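Local coordinates for protein uncharacterized ACR, COG1565 superfamily (Burkholderia thailandensis, PDB 4F3N) that is of uncharacterised function but has a methyltransferase fold, binds S-adenosyl-L-homocysteine, and may methylate protein arginines, at residues Ala88-Gly96 / Pro332-His340. Sequence-based numbering, arbitrary orientation.
Sequences APGMGYYSG and PGLQDITAH
Tyr-93 lays its ring against the backbone of Leu-334 to Asp-336, and its side chain can be followed atom by atom. CB starts 3.6 Å from Gln-335 O. With CG anti to the backbone N (chi1 -176°) and against that same oxygen, the ring then runs along the peptide leading into Asp-336. CD1 comes 3.4 Å from Gln-335 C, and CE1 lies near Leu-334 O. On the other side of the ring CD2 faces Asp-336 CA and CE2 is 3.9 Å from Asp-336 CB; CZ closes the walk beside Asp-336 N. That amide nitrogen sits over the ring centre, while Gln-335 C is displaced toward the rim of the same face. At the root of the side chain, Tyr-93 CA makes a CH...O contact of 3.4 Å with Gly-333 O.

Next door, Tyr-94 OH donates a short but weak hydrogen bond to Asp-336 OD1 (2.5 Å), its ring perpendicular to the carboxylate. Tyr-93 CD2 lies over the centre of the Tyr-94 ring, 3.7 Å above its plane.

The contact thus docks the loop that follows helix 78-87 onto strand 336-342 and the loop leading into it, in a methyltransferase-superfamily fold, with the Asp-336 side chain about 8 Å from that of Thr-113, a residue of the S-adenosyl-L-homocysteine site, which lacks that ligand here.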
loop_
_atom_site.group_PDB
_atom_site.type_symbol
_atom_site.label_atom_id
_atom_site.label_comp_id
_atom_site.label_asym_id
_atom_site.label_seq_id
_atom_site.Cartn_x
_atom_site.Cartn_y
_atom_site.Cartn_z
ATOM N N ALA A 88 9.853 5.946 -12.507
ATOM C CA ALA A 88 10.409 6.287 -13.845
ATOM C C ALA A 88 10.759 5.001 -14.608
ATOM O O ALA A 88 11.424 4.151 -14.066
ATOM C CB ALA A 88 11.657 7.159 -13.718
ATOM N N PRO A 89 10.346 4.888 -15.879
ATOM C CA PRO A 89 10.621 3.617 -16.565
ATOM C C PRO A 89 12.085 3.244 -16.509
ATOM O O PRO A 89 12.957 4.062 -16.786
ATOM C CB PRO A 89 10.183 3.897 -17.999
ATOM C CG PRO A 89 9.065 4.870 -17.836
ATOM C CD PRO A 89 9.511 5.774 -16.697
ATOM N N GLY A 90 12.382 2.017 -16.131
ATOM C CA GLY A 90 13.763 1.586 -16.188
ATOM C C GLY A 90 14.605 1.923 -14.984
ATOM O O GLY A 90 15.307 1.055 -14.486
ATOM N N MET A 91 14.533 3.171 -14.513
ATOM C CA MET A 91 15.436 3.704 -13.497
ATOM C C MET A 91 14.817 3.927 -12.120
ATOM O O MET A 91 15.547 4.111 -11.133
ATOM C CB MET A 91 15.956 5.037 -13.967
ATOM C CG MET A 91 16.663 4.970 -15.304
ATOM S SD MET A 91 17.514 6.525 -15.541
ATOM C CE MET A 91 16.140 7.696 -15.603
ATOM N N GLY A 92 13.494 3.948 -12.064
ATOM C CA GLY A 92 12.783 4.152 -10.794
ATOM C C GLY A 92 12.947 2.954 -9.881
ATOM O O GLY A 92 13.259 1.853 -10.341
ATOM N N TYR A 93 12.716 3.132 -8.591
ATOM C CA TYR A 93 12.918 2.071 -7.643
ATOM C C TYR A 93 12.133 0.803 -7.999
ATOM O O TYR A 93 12.674 -0.313 -7.911
ATOM C CB TYR A 93 12.488 2.490 -6.262
ATOM C CG TYR A 93 12.778 1.445 -5.206
ATOM C CD1 TYR A 93 14.088 1.157 -4.842
ATOM C CD2 TYR A 93 11.751 0.744 -4.574
ATOM C CE1 TYR A 93 14.370 0.191 -3.895
ATOM C CE2 TYR A 93 12.022 -0.219 -3.622
ATOM C CZ TYR A 93 13.338 -0.483 -3.282
ATOM O OH TYR A 93 13.647 -1.422 -2.327
ATOM N N TYR A 94 10.862 0.988 -8.335
ATOM C CA TYR A 94 9.937 -0.148 -8.548
ATOM C C TYR A 94 9.881 -0.615 -9.980
ATOM O O TYR A 94 9.287 -1.671 -10.283
ATOM C CB TYR A 94 8.524 0.228 -8.134
ATOM C CG TYR A 94 8.313 0.375 -6.664
ATOM C CD1 TYR A 94 8.390 -0.720 -5.815
ATOM C CD2 TYR A 94 8.017 1.593 -6.115
ATOM C CE1 TYR A 94 8.179 -0.585 -4.453
ATOM C CE2 TYR A 94 7.816 1.749 -4.765
ATOM C CZ TYR A 94 7.881 0.657 -3.928
ATOM O OH TYR A 94 7.629 0.809 -2.568
ATOM N N SER A 95 10.506 0.151 -10.863
ATOM C CA SER A 95 10.265 0.026 -12.290
ATOM C C SER A 95 11.593 -0.213 -12.973
ATOM O O SER A 95 11.870 0.374 -14.019
ATOM C CB SER A 95 9.552 1.297 -12.827
ATOM O OG SER A 95 10.226 2.493 -12.406
ATOM N N GLY A 96 12.396 -1.098 -12.374
ATOM C CA GLY A 96 13.707 -1.478 -12.903
ATOM C C GLY A 96 14.757 -1.631 -11.811
ATOM O O GLY A 96 15.066 -0.676 -11.073
ATOM N N PRO A 332 18.453 8.515 -5.357
ATOM C CA PRO A 332 17.232 8.358 -6.140
ATOM C C PRO A 332 17.240 7.076 -6.997
ATOM O O PRO A 332 18.199 6.812 -7.719
ATOM C CB PRO A 332 17.214 9.600 -7.037
ATOM C CG PRO A 332 17.920 10.621 -6.242
ATOM C CD PRO A 332 19.022 9.869 -5.499
ATOM N N GLY A 333 16.175 6.317 -6.905
ATOM C CA GLY A 333 16.050 5.087 -7.686
ATOM C C GLY A 333 16.534 3.858 -6.944
ATOM O O GLY A 333 16.273 2.723 -7.401
ATOM N N LEU A 334 17.286 4.029 -5.848
ATOM C CA LEU A 334 17.869 2.889 -5.127
ATOM C C LEU A 334 17.276 2.667 -3.745
ATOM O O LEU A 334 17.696 1.765 -3.015
ATOM C CB LEU A 334 19.386 3.034 -5.006
ATOM C CG LEU A 334 20.150 3.280 -6.302
ATOM C CD1 LEU A 334 21.659 3.369 -6.008
ATOM C CD2 LEU A 334 19.865 2.192 -7.339
ATOM N N GLN A 335 16.298 3.497 -3.358
ATOM C CA GLN A 335 15.612 3.303 -2.116
ATOM C C GLN A 335 14.097 3.481 -2.302
ATOM O O GLN A 335 13.646 4.137 -3.253
ATOM C CB GLN A 335 16.154 4.261 -1.030
ATOM C CG GLN A 335 15.885 5.744 -1.302
ATOM C CD GLN A 335 16.153 6.621 -0.095
ATOM O OE1 GLN A 335 16.880 6.240 0.842
ATOM N NE2 GLN A 335 15.574 7.832 -0.099
ATOM N N ASP A 336 13.361 2.883 -1.371
ATOM C CA ASP A 336 11.902 2.974 -1.270
ATOM C C ASP A 336 11.569 4.296 -0.581
ATOM O O ASP A 336 12.335 4.774 0.233
ATOM C CB ASP A 336 11.439 1.821 -0.349
ATOM C CG ASP A 336 10.007 1.492 -0.472
ATOM O OD1 ASP A 336 9.287 2.151 -1.250
ATOM O OD2 ASP A 336 9.608 0.534 0.235
ATOM N N ILE A 337 10.408 4.860 -0.902
ATOM C CA ILE A 337 9.863 6.009 -0.187
ATOM C C ILE A 337 8.391 5.673 0.060
ATOM O O ILE A 337 7.672 5.329 -0.890
ATOM C CB ILE A 337 9.930 7.338 -0.992
ATOM C CG1 ILE A 337 11.386 7.654 -1.445
ATOM C CG2 ILE A 337 9.370 8.474 -0.118
ATOM C CD1 ILE A 337 11.514 8.811 -2.440
ATOM N N THR A 338 7.949 5.682 1.319
ATOM C CA THR A 338 6.554 5.349 1.609
ATOM C C THR A 338 6.003 6.361 2.592
ATOM O O THR A 338 6.723 7.065 3.247
ATOM C CB THR A 338 6.380 3.933 2.251
ATOM O OG1 THR A 338 7.093 3.875 3.490
ATOM C CG2 THR A 338 6.883 2.841 1.330
ATOM N N ALA A 339 4.695 6.422 2.682
ATOM C CA ALA A 339 4.041 7.180 3.721
ATOM C C ALA A 339 2.979 6.267 4.282
ATOM O O ALA A 339 2.494 5.411 3.584
ATOM C CB ALA A 339 3.370 8.407 3.155
ATOM N N HIS A 340 2.595 6.457 5.526
ATOM C CA HIS A 340 1.466 5.694 6.079
ATOM C C HIS A 340 0.186 6.129 5.420
ATOM O O HIS A 340 0.120 7.181 4.779
ATOM C CB HIS A 340 1.377 5.936 7.563
ATOM C CG HIS A 340 2.434 5.244 8.379
ATOM N ND1 HIS A 340 3.755 5.112 7.980
ATOM C CD2 HIS A 340 2.345 4.653 9.625
ATOM C CE1 HIS A 340 4.430 4.439 8.928
ATOM N NE2 HIS A 340 3.580 4.169 9.940
#